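Synaptonemal complex protein 2 (Mus musculus, PDB 5IWZ) is a major component of the axial and lateral elements of synaptonemal complexes, required for SYCP3 insertion and normal chromosome synapsis, and is represented here by its N-terminal part. Local coordinates at residues Lys102-Phe107 against Ile155-Ala160; Glu112-Gln117 against Cys159-Asp164; Leu135-Tyr140 against Leu176-Leu181; Asn148-Ser153 against Asn180-Arg185. All coordinates share one frame; numbering follows the deposited sequence.

Contact 1 of 4, residues Lys102-Phe107 against Ile155-Ala160; sequences KMVSWF and IPQICA
F107 and Q157 make the main contact between helix 99-108 and helix 144-163, and it is an aromatic edge meeting an amide. The carbonyl oxygen OE1 of Q157 lies in the plane of the F107 ring, 3.1 Å from CE2 and 3.3 Å from CD2 of F107, so it faces the ring's C-H rim, where the weakly positive hydrogens would favour an oxygen. Ring and amide planes stand nearly perpendicular, 84° apart. F107 holds CG anti to its backbone N (chi1 178°), which sends the ring across to the neighbouring helix, while the bend of Q157 at chi2 (-79°) brings its amide to the F107 edge.

Van der Waals packing adds to this. CB of Q157 sits 3.7 Å from CE2 of F107, and the other end of the amide, NE2 of Q157, approaches CG1 of V104 at 4.1 Å, the two side chains crossing at about a right angle. Both helices belong to the armadillo-repeat-like domain, with helices 111-115 and 123-141 between them in the chain; here their closest CA atoms are those of V104 and Q157, 8.5 Å apart.

The polar bonds of the amide go to other residues. NE2 of Q157 bonds to E108 and OE1 of Q157 accepts from K111, two bonds that would hold the amide's rotation, with its oxygen at the F107 edge.

Contact 2 of 4, residues Glu112-Gln117 against Cys159-Asp164; sequences EIILNQ and CALVID
I114 and L161 meet at about a right angle, each offering one methyl: CG2 of I114 lies 4.1 Å from CD1 of L161, an ordinary van der Waals distance. CB of I114 points toward helix 144-163, and the methyl that touches is the branch anti to the backbone N, whereas CG1 takes the place beside the N. L161 reaches the meeting point differently. Its CB leaves the helix obliquely to the partner, and with CG anti to the backbone N (chi1 -171°) the end of the side chain swings nearer.

Next to I114, L115 meets D164, three residues on from L161, and these two side chains also cross at about a right angle. Here a methyl meets a carboxylate oxygen, CD2 of L115 standing 4.0 Å from OD2 of D164. D164 is the first residue to leave helical geometry after helix 144-163, and its CB points toward helix 111-115. The two pairs therefore join the C-terminal end of the long helix 144-163 to the short helix 111-115, both in the armadillo-repeat-like domain. V167, in the loop that follows, touches both I114 and L161, and I129 of helix 123-141 also lies against I114.

OD2 of D164 forms a salt bridge with R166, whose side chain also touches L115. The carboxylate thus gets its ionic partner from its own loop, and what it gives L115 is a van der Waals surface; cohesion between the segments rests on one methyl pair and one methyl against a carboxylate oxygen, with no hydrogen bond or salt bridge joining them.

Contact 3 of 4, residues Leu135-Tyr140 against Leu176-Leu181; sequences LLMVIY and LKKMNL
K178 meets M137 through the aliphatic part of its chain. CD of K178 rests 3.7 Å from CG of M137, with CE of K178 at 4.0 Å from the same atom, and the two side chains cross obliquely. Bends at chi2 (-75°) and chi4 bring the methylenes of the lysine alongside the methionine while carrying NZ past it, to a salt bridge with E174 one turn back on its own helix; a second approach, to D134, is long and weak. The hydrocarbon stem is therefore used for packing and the ammonium group for charge pairing.

One turn later comes L181, on the exposed margin of the contact. Its CD2 methyl lies 3.6 Å from CE of M137 and 4.0 Å from SD of M137, so the leucine takes the thioether end where the lysine takes CG. M137 can serve both because its chain curls at chi2 (-48°) and chi3 (-54°), laying the terminal methyl along the surface of the other helix. M137 also touches M182, and its own burial contrasts with the exposure of L181.

Between helices 123-141 and 169-185 the nearest CA atoms, those of M137 and K178, are 8.0 Å apart. One methionine set against residues i and i+3 of a facing helix thus joins these two helices of the armadillo-repeat-like domain directly, bridging over helix 144-163 in the sequence.

Contact 4 of 4, residues Asn148-Ser153 against Asn180-Arg185; sequences NQVLES and NLMLDR
M182 takes V150 and L151 at two places along its side chain, and the tighter is at the sulfur. SD of M182 lies 3.5 Å from CG1 of V150, the two side chains crossing at about a right angle. That methyl of V150 is anti to the backbone N (chi1 170°), and V150 points its CB toward helix 169-185. M182 runs extended through chi2 (-170°), which carries SD well out from its helix, and turns at chi3, so that its CE methyl lies against I155 and I158 of helix 144-163. M182 and V150 are both buried, and L136 of helix 123-141 adds to the packing round the valine.

Around L151 the fit is less close. Its CD1 is 3.9 Å from CB of M182, near the root of the methionine, and the two side chains slide past each other in opposite directions. L151 is partly exposed, and Y140 packs against it. S153 turns instead to helix 99-108, touching Q101 and V104; its OG hydroxyl donates to O of Q149 (3.1 Å), which also accepts from N of S153, from the opposite face of its plane. N148 and E152 are exposed, as is D184 on the other helix.

The CA atoms of L151 and M182 are 7.2 Å apart, both helices lying in the armadillo-repeat-like domain. Since no hydrogen bond or salt bridge spans the segments, methyl groups, methylenes and one thioether sulfur carry the cohesion, while S153 bonds to Q149 within its own helix, D184 pairs with R228 and N180 bonds to G221.

From the N terminus, helices 99-108, 111-115 and 123-141 precede helices 144-163 and 169-185, and all four contacts lie in the armadillo-repeat-like domain. Contacts 1 and 2 close loops of 47 and 41 residues and end on the same stretch of helix 144-163, sharing C159 and A160. Contacts 3 and 4 close loops of 35 and 26 residues and end likewise on helix 169-185, sharing N180 and L181. Either of these crosses contacts 1 and 2 along the chain. Contacts 1, 2 and 4 use helix 144-163, while contact 3 joins helix 123-141 directly to helix 169-185. Contacts 3 and 4, with centres 7 Å apart, meet where Y140 OH makes a weak hydrogen bond to O of M182.

Contact 1 of 4, residues Lys102-Phe107 against Ile155-Ala160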
loop_
_atom_site.group_PDB
_atom_site.type_symbol
_atom_site.label_atom_id
_atom_site.label_comp_id
_atom_site.label_asym_id
_atom_site.label_seq_id
_atom_site.Cartn_x
_atom_site.Cartn_y
_atom_site.Cartn_z
ATOM N N LYS A 102 -0.167 11.445 18.955
ATOM C CA LYS A 102 -1.593 11.396 18.631
ATOM C C LYS A 102 -1.843 10.540 17.392
ATOM O O LYS A 102 -2.778 9.734 17.367
ATOM C CB LYS A 102 -2.159 12.800 18.440
ATOM C CG LYS A 102 -2.866 13.346 19.679
ATOM C CD LYS A 102 -1.901 13.741 20.761
ATOM C CE LYS A 102 -2.618 14.378 21.955
ATOM N NZ LYS A 102 -3.411 13.379 22.733
ATOM N N MET A 103 -1.008 10.669 16.366
ATOM C CA MET A 103 -1.241 9.861 15.167
ATOM C C MET A 103 -1.024 8.375 15.433
ATOM O O MET A 103 -1.713 7.544 14.832
ATOM C CB MET A 103 -0.355 10.345 14.030
ATOM C CG MET A 103 -0.647 11.797 13.746
ATOM S SD MET A 103 -0.634 12.213 12.012
ATOM C CE MET A 103 -1.341 10.755 11.273
ATOM N N VAL A 104 -0.086 8.020 16.326
ATOM C CA VAL A 104 0.043 6.621 16.744
ATOM C C VAL A 104 -1.251 6.150 17.388
ATOM O O VAL A 104 -1.782 5.069 17.074
ATOM C CB VAL A 104 1.240 6.455 17.698
ATOM C CG1 VAL A 104 1.224 5.066 18.366
ATOM C CG2 VAL A 104 2.535 6.676 16.937
ATOM N N SER A 105 -1.791 6.975 18.281
ATOM C CA SER A 105 -3.067 6.685 18.915
ATOM C C SER A 105 -4.193 6.538 17.891
ATOM O O SER A 105 -5.007 5.611 17.990
ATOM C CB SER A 105 -3.389 7.789 19.918
ATOM O OG SER A 105 -4.737 7.714 20.305
ATOM N N TRP A 106 -4.267 7.434 16.900
ATOM C CA TRP A 106 -5.339 7.309 15.914
ATOM C C TRP A 106 -5.193 6.011 15.133
ATOM O O TRP A 106 -6.185 5.320 14.859
ATOM C CB TRP A 106 -5.357 8.511 14.965
ATOM C CG TRP A 106 -5.483 9.841 15.666
ATOM C CD1 TRP A 106 -5.949 10.068 16.943
ATOM C CD2 TRP A 106 -5.085 11.118 15.150
ATOM N NE1 TRP A 106 -5.875 11.418 17.238
ATOM C CE2 TRP A 106 -5.348 12.080 16.157
ATOM C CE3 TRP A 106 -4.536 11.546 13.933
ATOM C CZ2 TRP A 106 -5.089 13.432 15.975
ATOM C CZ3 TRP A 106 -4.272 12.901 13.759
ATOM C CH2 TRP A 106 -4.554 13.823 14.772
ATOM N N PHE A 107 -3.953 5.656 14.785
ATOM C CA PHE A 107 -3.698 4.394 14.098
ATOM C C PHE A 107 -4.061 3.201 14.975
ATOM O O PHE A 107 -4.658 2.232 14.495
ATOM C CB PHE A 107 -2.222 4.325 13.687
ATOM C CG PHE A 107 -1.853 3.055 13.014
ATOM C CD1 PHE A 107 -2.243 2.810 11.710
ATOM C CD2 PHE A 107 -1.110 2.099 13.683
ATOM C CE1 PHE A 107 -1.896 1.621 11.076
ATOM C CE2 PHE A 107 -0.760 0.924 13.064
ATOM C CZ PHE A 107 -1.151 0.683 11.753
ATOM N N ILE A 155 7.621 2.657 11.963
ATOM C CA ILE A 155 8.269 1.470 11.396
ATOM C C ILE A 155 7.835 0.186 12.107
ATOM O O ILE A 155 7.471 -0.774 11.421
ATOM C CB ILE A 155 9.801 1.649 11.371
ATOM C CG1 ILE A 155 10.208 2.802 10.463
ATOM C CG2 ILE A 155 10.477 0.361 10.936
ATOM C CD1 ILE A 155 9.779 2.633 9.062
ATOM N N PRO A 156 7.843 0.108 13.452
ATOM C CA PRO A 156 7.328 -1.126 14.086
ATOM C C PRO A 156 5.844 -1.363 13.850
ATOM O O PRO A 156 5.432 -2.523 13.705
ATOM C CB PRO A 156 7.640 -0.919 15.583
ATOM C CG PRO A 156 7.990 0.508 15.735
ATOM C CD PRO A 156 8.526 0.979 14.428
ATOM N N GLN A 157 5.029 -0.305 13.821
ATOM C CA GLN A 157 3.594 -0.466 13.583
ATOM C C GLN A 157 3.333 -1.055 12.204
ATOM O O GLN A 157 2.503 -1.956 12.041
ATOM C CB GLN A 157 2.880 0.889 13.692
ATOM C CG GLN A 157 2.892 1.530 15.072
ATOM C CD GLN A 157 1.862 0.927 16.005
ATOM O OE1 GLN A 157 0.935 0.242 15.568
ATOM N NE2 GLN A 157 2.031 1.162 17.305
ATOM N N ILE A 158 4.005 -0.519 11.186
ATOM C CA ILE A 158 3.780 -0.984 9.821
ATOM C C ILE A 158 4.235 -2.434 9.651
ATOM O O ILE A 158 3.530 -3.244 9.035
ATOM C CB ILE A 158 4.466 -0.034 8.823
ATOM C CG1 ILE A 158 3.790 1.344 8.917
ATOM C CG2 ILE A 158 4.412 -0.619 7.389
ATOM C CD1 ILE A 158 4.415 2.418 8.034
ATOM N N CYS A 159 5.399 -2.793 10.209
ATOM C CA CYS A 159 5.860 -4.180 10.138
ATOM C C CYS A 159 4.859 -5.125 10.792
ATOM O O CYS A 159 4.536 -6.190 10.241
ATOM C CB CYS A 159 7.235 -4.329 10.800
ATOM S SG CYS A 159 8.614 -3.504 9.976
ATOM N N ALA A 160 4.372 -4.762 11.986
ATOM C CA ALA A 160 3.358 -5.582 12.638
ATOM C C ALA A 160 2.119 -5.717 11.757
ATOM O O ALA A 160 1.563 -6.815 11.620
ATOM C CB ALA A 160 3.000 -4.989 14.007
#

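Contact 2 of 4, residues Glu112-Gln117 against Cys159-Asp164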
loop_
_atom_site.group_PDB
_atom_site.type_symbol
_atom_site.label_atom_id
_atom_site.label_comp_id
_atom_site.label_asym_id
_atom_site.label_seq_id
_atom_site.Cartn_x
_atom_site.Cartn_y
_atom_site.Cartn_z
ATOM N N GLU A 112 -9.272 -1.892 15.239
ATOM C CA GLU A 112 -10.531 -2.632 15.222
ATOM C C GLU A 112 -11.229 -2.501 13.870
ATOM O O GLU A 112 -11.771 -3.477 13.342
ATOM C CB GLU A 112 -11.433 -2.139 16.357
ATOM C CG GLU A 112 -12.746 -2.887 16.484
ATOM C CD GLU A 112 -13.566 -2.461 17.702
ATOM O OE1 GLU A 112 -12.995 -2.388 18.813
ATOM O OE2 GLU A 112 -14.781 -2.202 17.543
ATOM N N ILE A 113 -11.207 -1.302 13.292
ATOM C CA ILE A 113 -11.781 -1.079 11.970
ATOM C C ILE A 113 -10.991 -1.836 10.909
ATOM O O ILE A 113 -11.564 -2.485 10.025
ATOM C CB ILE A 113 -11.816 0.430 11.665
ATOM C CG1 ILE A 113 -12.914 1.126 12.484
ATOM C CG2 ILE A 113 -11.978 0.672 10.179
ATOM C CD1 ILE A 113 -12.738 2.636 12.593
ATOM N N ILE A 114 -9.661 -1.715 10.956
ATOM C CA ILE A 114 -8.786 -2.395 10.003
ATOM C C ILE A 114 -9.056 -3.894 10.001
ATOM O O ILE A 114 -9.049 -4.540 8.945
ATOM C CB ILE A 114 -7.314 -2.082 10.337
ATOM C CG1 ILE A 114 -6.963 -0.666 9.902
ATOM C CG2 ILE A 114 -6.371 -3.098 9.706
ATOM C CD1 ILE A 114 -5.871 -0.033 10.739
ATOM N N LEU A 115 -9.320 -4.470 11.174
ATOM C CA LEU A 115 -9.539 -5.910 11.221
ATOM C C LEU A 115 -10.900 -6.296 10.645
ATOM O O LEU A 115 -10.970 -6.952 9.602
ATOM C CB LEU A 115 -9.391 -6.426 12.646
ATOM C CG LEU A 115 -7.931 -6.377 13.107
ATOM C CD1 LEU A 115 -7.833 -6.630 14.593
ATOM C CD2 LEU A 115 -7.071 -7.362 12.328
ATOM N N ASN A 116 -11.985 -5.871 11.294
ATOM C CA ASN A 116 -13.331 -6.328 10.958
ATOM C C ASN A 116 -13.796 -5.901 9.564
ATOM O O ASN A 116 -14.989 -5.994 9.254
ATOM C CB ASN A 116 -14.323 -5.837 12.012
ATOM N N GLN A 117 -12.878 -5.433 8.720
ATOM C CA GLN A 117 -13.200 -5.122 7.335
ATOM C C GLN A 117 -12.215 -5.822 6.409
ATOM O O GLN A 117 -12.115 -7.047 6.426
ATOM C CB GLN A 117 -13.185 -3.611 7.093
ATOM N N CYS A 159 5.399 -2.793 10.209
ATOM C CA CYS A 159 5.860 -4.180 10.138
ATOM C C CYS A 159 4.859 -5.125 10.792
ATOM O O CYS A 159 4.536 -6.190 10.241
ATOM C CB CYS A 159 7.235 -4.329 10.800
ATOM S SG CYS A 159 8.614 -3.504 9.976
ATOM N N ALA A 160 4.372 -4.762 11.986
ATOM C CA ALA A 160 3.358 -5.582 12.638
ATOM C C ALA A 160 2.119 -5.717 11.757
ATOM O O ALA A 160 1.563 -6.815 11.620
ATOM C CB ALA A 160 3.000 -4.989 14.007
ATOM N N LEU A 161 1.699 -4.614 11.124
ATOM C CA LEU A 161 0.535 -4.632 10.239
ATOM C C LEU A 161 0.760 -5.537 9.037
ATOM O O LEU A 161 -0.161 -6.238 8.592
ATOM C CB LEU A 161 0.221 -3.210 9.768
ATOM C CG LEU A 161 -1.077 -2.931 9.006
ATOM C CD1 LEU A 161 -2.284 -3.171 9.905
ATOM C CD2 LEU A 161 -1.106 -1.503 8.466
ATOM N N VAL A 162 1.969 -5.504 8.477
ATOM C CA VAL A 162 2.277 -6.289 7.288
ATOM C C VAL A 162 2.357 -7.773 7.631
ATOM O O VAL A 162 1.988 -8.625 6.816
ATOM C CB VAL A 162 3.573 -5.758 6.641
ATOM C CG1 VAL A 162 4.084 -6.708 5.585
ATOM C CG2 VAL A 162 3.321 -4.393 5.999
ATOM N N ILE A 163 2.797 -8.102 8.846
ATOM C CA ILE A 163 2.879 -9.492 9.279
ATOM C C ILE A 163 1.516 -10.084 9.621
ATOM O O ILE A 163 1.359 -11.314 9.600
ATOM C CB ILE A 163 3.823 -9.573 10.493
ATOM C CG1 ILE A 163 5.271 -9.317 10.071
ATOM C CG2 ILE A 163 3.719 -10.897 11.213
ATOM C CD1 ILE A 163 6.186 -9.044 11.265
ATOM N N ASP A 164 0.528 -9.252 9.954
ATOM C CA ASP A 164 -0.748 -9.731 10.483
ATOM C C ASP A 164 -1.591 -10.228 9.312
ATOM O O ASP A 164 -2.064 -9.432 8.492
ATOM C CB ASP A 164 -1.450 -8.616 11.267
ATOM C CG ASP A 164 -2.749 -9.072 11.973
ATOM O OD1 ASP A 164 -3.307 -10.137 11.640
ATOM O OD2 ASP A 164 -3.229 -8.333 12.869
#

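Contact 3 of 4, residues Leu135-Tyr140 against Leu176-Leu181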
loop_
_atom_site.group_PDB
_atom_site.type_symbol
_atom_site.label_atom_id
_atom_site.label_comp_id
_atom_site.label_asym_id
_atom_site.label_seq_id
_atom_site.Cartn_x
_atom_site.Cartn_y
_atom_site.Cartn_z
ATOM N N LEU A 135 -0.929 12.114 5.651
ATOM C CA LEU A 135 -0.633 13.096 6.680
ATOM C C LEU A 135 0.676 12.758 7.393
ATOM O O LEU A 135 1.476 13.649 7.686
ATOM C CB LEU A 135 -1.803 13.178 7.662
ATOM C CG LEU A 135 -1.688 14.116 8.861
ATOM C CD1 LEU A 135 -1.184 15.514 8.469
ATOM C CD2 LEU A 135 -3.052 14.200 9.608
ATOM N N LEU A 136 0.916 11.472 7.673
ATOM C CA LEU A 136 2.199 11.074 8.251
ATOM C C LEU A 136 3.374 11.537 7.384
ATOM O O LEU A 136 4.401 11.982 7.903
ATOM C CB LEU A 136 2.246 9.555 8.416
ATOM C CG LEU A 136 2.419 8.847 9.763
ATOM C CD1 LEU A 136 3.243 7.582 9.540
ATOM C CD2 LEU A 136 3.022 9.727 10.853
ATOM N N MET A 137 3.252 11.424 6.055
ATOM C CA MET A 137 4.385 11.822 5.211
ATOM C C MET A 137 4.612 13.331 5.234
ATOM O O MET A 137 5.758 13.771 5.132
ATOM C CB MET A 137 4.200 11.341 3.761
ATOM C CG MET A 137 4.275 9.827 3.572
ATOM S SD MET A 137 5.688 9.002 4.357
ATOM C CE MET A 137 7.074 9.947 3.688
ATOM N N VAL A 138 3.541 14.133 5.352
ATOM C CA VAL A 138 3.684 15.585 5.486
ATOM C C VAL A 138 4.476 15.934 6.744
ATOM O O VAL A 138 5.324 16.840 6.741
ATOM C CB VAL A 138 2.293 16.256 5.488
ATOM C CG1 VAL A 138 2.371 17.685 6.021
ATOM C CG2 VAL A 138 1.668 16.234 4.081
ATOM N N ILE A 139 4.208 15.226 7.845
ATOM C CA ILE A 139 4.966 15.452 9.074
ATOM C C ILE A 139 6.409 14.980 8.914
ATOM O O ILE A 139 7.349 15.607 9.418
ATOM C CB ILE A 139 4.280 14.743 10.252
ATOM C CG1 ILE A 139 2.853 15.260 10.432
ATOM C CG2 ILE A 139 5.115 14.902 11.519
ATOM C CD1 ILE A 139 1.962 14.294 11.180
ATOM N N TYR A 140 6.598 13.846 8.245
ATOM C CA TYR A 140 7.941 13.323 8.041
ATOM C C TYR A 140 8.795 14.332 7.284
ATOM O O TYR A 140 9.942 14.589 7.665
ATOM C CB TYR A 140 7.836 11.989 7.300
ATOM C CG TYR A 140 9.120 11.282 6.915
ATOM C CD1 TYR A 140 9.830 11.652 5.776
ATOM C CD2 TYR A 140 9.580 10.195 7.647
ATOM C CE1 TYR A 140 10.980 10.983 5.401
ATOM C CE2 TYR A 140 10.724 9.519 7.279
ATOM C CZ TYR A 140 11.419 9.917 6.154
ATOM O OH TYR A 140 12.558 9.259 5.781
ATOM N N LEU A 176 3.081 -0.747 3.599
ATOM C CA LEU A 176 4.423 -1.202 3.271
ATOM C C LEU A 176 5.114 -0.232 2.316
ATOM O O LEU A 176 6.314 0.034 2.444
ATOM C CB LEU A 176 4.343 -2.611 2.680
ATOM C CG LEU A 176 5.623 -3.310 2.249
ATOM C CD1 LEU A 176 6.585 -3.262 3.404
ATOM C CD2 LEU A 176 5.325 -4.768 1.838
ATOM N N LYS A 177 4.371 0.338 1.375
ATOM C CA LYS A 177 4.996 1.241 0.416
ATOM C C LYS A 177 5.347 2.578 1.060
ATOM O O LYS A 177 6.391 3.169 0.748
ATOM C CB LYS A 177 4.077 1.411 -0.792
ATOM C CG LYS A 177 4.063 2.769 -1.422
ATOM C CD LYS A 177 3.124 2.771 -2.638
ATOM C CE LYS A 177 1.731 2.286 -2.250
ATOM N NZ LYS A 177 0.964 1.687 -3.385
ATOM N N LYS A 178 4.499 3.066 1.967
ATOM C CA LYS A 178 4.858 4.254 2.732
ATOM C C LYS A 178 6.086 3.994 3.592
ATOM O O LYS A 178 6.927 4.882 3.767
ATOM C CB LYS A 178 3.676 4.704 3.590
ATOM C CG LYS A 178 2.508 5.279 2.806
ATOM C CD LYS A 178 2.834 6.678 2.319
ATOM C CE LYS A 178 1.605 7.396 1.784
ATOM N NZ LYS A 178 1.068 6.759 0.542
ATOM N N MET A 179 6.215 2.780 4.140
ATOM C CA MET A 179 7.392 2.484 4.954
ATOM C C MET A 179 8.671 2.493 4.122
ATOM O O MET A 179 9.700 3.033 4.558
ATOM C CB MET A 179 7.241 1.143 5.669
ATOM C CG MET A 179 8.547 0.720 6.361
ATOM S SD MET A 179 8.416 -0.676 7.486
ATOM C CE MET A 179 8.326 -2.045 6.341
ATOM N N ASN A 180 8.628 1.899 2.922
ATOM C CA ASN A 180 9.803 1.888 2.056
ATOM C C ASN A 180 10.166 3.293 1.586
ATOM O O ASN A 180 11.348 3.605 1.423
ATOM C CB ASN A 180 9.576 0.915 0.880
ATOM C CG ASN A 180 9.836 -0.526 1.296
ATOM O OD1 ASN A 180 10.749 -0.773 2.067
ATOM N ND2 ASN A 180 9.013 -1.466 0.841
ATOM N N LEU A 181 9.174 4.151 1.392
ATOM C CA LEU A 181 9.445 5.556 1.112
ATOM C C LEU A 181 10.142 6.235 2.286
ATOM O O LEU A 181 11.090 7.005 2.091
ATOM C CB LEU A 181 8.125 6.256 0.770
ATOM C CG LEU A 181 8.110 7.753 0.489
ATOM C CD1 LEU A 181 8.683 8.016 -0.892
ATOM C CD2 LEU A 181 6.683 8.269 0.580
#

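Contact 4 of 4, residues Asn148-Ser153 against Asn180-Arg185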
loop_
_atom_site.group_PDB
_atom_site.type_symbol
_atom_site.label_atom_id
_atom_site.label_comp_id
_atom_site.label_asym_id
_atom_site.label_seq_id
_atom_site.Cartn_x
_atom_site.Cartn_y
_atom_site.Cartn_z
ATOM N N ASN A 148 12.196 12.002 12.652
ATOM C CA ASN A 148 12.699 11.027 13.617
ATOM C C ASN A 148 11.556 10.344 14.364
ATOM O O ASN A 148 11.569 9.120 14.547
ATOM C CB ASN A 148 13.651 11.678 14.618
ATOM C CG ASN A 148 13.961 10.750 15.789
ATOM O OD1 ASN A 148 14.743 9.801 15.656
ATOM N ND2 ASN A 148 13.306 10.986 16.926
ATOM N N GLN A 149 10.565 11.116 14.813
ATOM C CA GLN A 149 9.472 10.514 15.572
ATOM C C GLN A 149 8.629 9.605 14.698
ATOM O O GLN A 149 8.180 8.547 15.151
ATOM C CB GLN A 149 8.597 11.594 16.220
ATOM C CG GLN A 149 9.309 12.364 17.329
ATOM C CD GLN A 149 8.384 13.287 18.110
ATOM O OE1 GLN A 149 7.196 13.003 18.281
ATOM N NE2 GLN A 149 8.926 14.412 18.566
ATOM N N VAL A 150 8.410 9.985 13.440
ATOM C CA VAL A 150 7.624 9.138 12.550
ATOM C C VAL A 150 8.321 7.799 12.340
ATOM O O VAL A 150 7.702 6.734 12.468
ATOM C CB VAL A 150 7.341 9.858 11.216
ATOM C CG1 VAL A 150 6.742 8.882 10.228
ATOM C CG2 VAL A 150 6.376 11.012 11.434
ATOM N N LEU A 151 9.624 7.833 12.026
ATOM C CA LEU A 151 10.404 6.607 11.853
ATOM C C LEU A 151 10.334 5.737 13.099
ATOM O O LEU A 151 10.083 4.525 13.017
ATOM C CB LEU A 151 11.873 6.948 11.552
ATOM C CG LEU A 151 12.563 6.961 10.182
ATOM C CD1 LEU A 151 11.802 6.235 9.086
ATOM C CD2 LEU A 151 12.926 8.378 9.751
ATOM N N GLU A 152 10.555 6.347 14.267
ATOM C CA GLU A 152 10.682 5.584 15.508
ATOM C C GLU A 152 9.367 4.923 15.897
ATOM O O GLU A 152 9.352 3.783 16.380
ATOM C CB GLU A 152 11.168 6.497 16.644
ATOM C CG GLU A 152 12.620 6.895 16.537
ATOM C CD GLU A 152 13.518 5.683 16.480
ATOM O OE1 GLU A 152 13.340 4.786 17.331
ATOM O OE2 GLU A 152 14.382 5.608 15.575
ATOM N N SER A 153 8.263 5.631 15.707
ATOM C CA SER A 153 6.956 5.141 16.129
ATOM C C SER A 153 6.311 4.213 15.109
ATOM O O SER A 153 5.685 3.221 15.493
ATOM C CB SER A 153 6.034 6.326 16.402
ATOM O OG SER A 153 6.617 7.165 17.387
ATOM N N ASN A 180 8.628 1.899 2.922
ATOM C CA ASN A 180 9.803 1.888 2.056
ATOM C C ASN A 180 10.166 3.293 1.586
ATOM O O ASN A 180 11.348 3.605 1.423
ATOM C CB ASN A 180 9.576 0.915 0.880
ATOM C CG ASN A 180 9.836 -0.526 1.296
ATOM O OD1 ASN A 180 10.749 -0.773 2.067
ATOM N ND2 ASN A 180 9.013 -1.466 0.841
ATOM N N LEU A 181 9.174 4.151 1.392
ATOM C CA LEU A 181 9.445 5.556 1.112
ATOM C C LEU A 181 10.142 6.235 2.286
ATOM O O LEU A 181 11.090 7.005 2.091
ATOM C CB LEU A 181 8.125 6.256 0.770
ATOM C CG LEU A 181 8.110 7.753 0.489
ATOM C CD1 LEU A 181 8.683 8.016 -0.892
ATOM C CD2 LEU A 181 6.683 8.269 0.580
ATOM N N MET A 182 9.705 5.952 3.514
ATOM C CA MET A 182 10.344 6.563 4.677
ATOM C C MET A 182 11.781 6.079 4.833
ATOM O O MET A 182 12.685 6.863 5.149
ATOM C CB MET A 182 9.540 6.252 5.938
ATOM C CG MET A 182 8.132 6.817 5.900
ATOM S SD MET A 182 7.213 6.746 7.450
ATOM C CE MET A 182 7.393 5.061 7.981
ATOM N N LEU A 183 12.008 4.784 4.628
ATOM C CA LEU A 183 13.368 4.279 4.704
ATOM C C LEU A 183 14.225 4.851 3.584
ATOM O O LEU A 183 15.431 5.020 3.765
ATOM C CB LEU A 183 13.346 2.758 4.667
ATOM C CG LEU A 183 12.546 2.063 5.768
ATOM C CD1 LEU A 183 12.389 0.589 5.441
ATOM C CD2 LEU A 183 13.247 2.237 7.109
ATOM N N ASP A 184 13.608 5.201 2.444
ATOM C CA ASP A 184 14.370 5.648 1.276
ATOM C C ASP A 184 15.158 6.920 1.560
ATOM O O ASP A 184 16.313 7.044 1.140
ATOM C CB ASP A 184 13.441 5.876 0.082
ATOM C CG ASP A 184 14.209 6.175 -1.202
ATOM O OD1 ASP A 184 15.251 5.520 -1.410
ATOM O OD2 ASP A 184 13.782 7.048 -1.997
ATOM N N ARG A 185 14.547 7.892 2.240
ATOM C CA ARG A 185 15.263 9.135 2.514
ATOM C C ARG A 185 16.404 8.909 3.504
ATOM O O ARG A 185 17.528 9.385 3.295
ATOM C CB ARG A 185 14.292 10.201 3.024
ATOM C CG ARG A 185 14.975 11.441 3.585
ATOM C CD ARG A 185 15.120 11.348 5.095
ATOM N NE ARG A 185 15.904 12.444 5.663
ATOM C CZ ARG A 185 17.069 12.291 6.284
ATOM N NH1 ARG A 185 17.598 11.085 6.420
ATOM N NH2 ARG A 185 17.708 13.346 6.773
#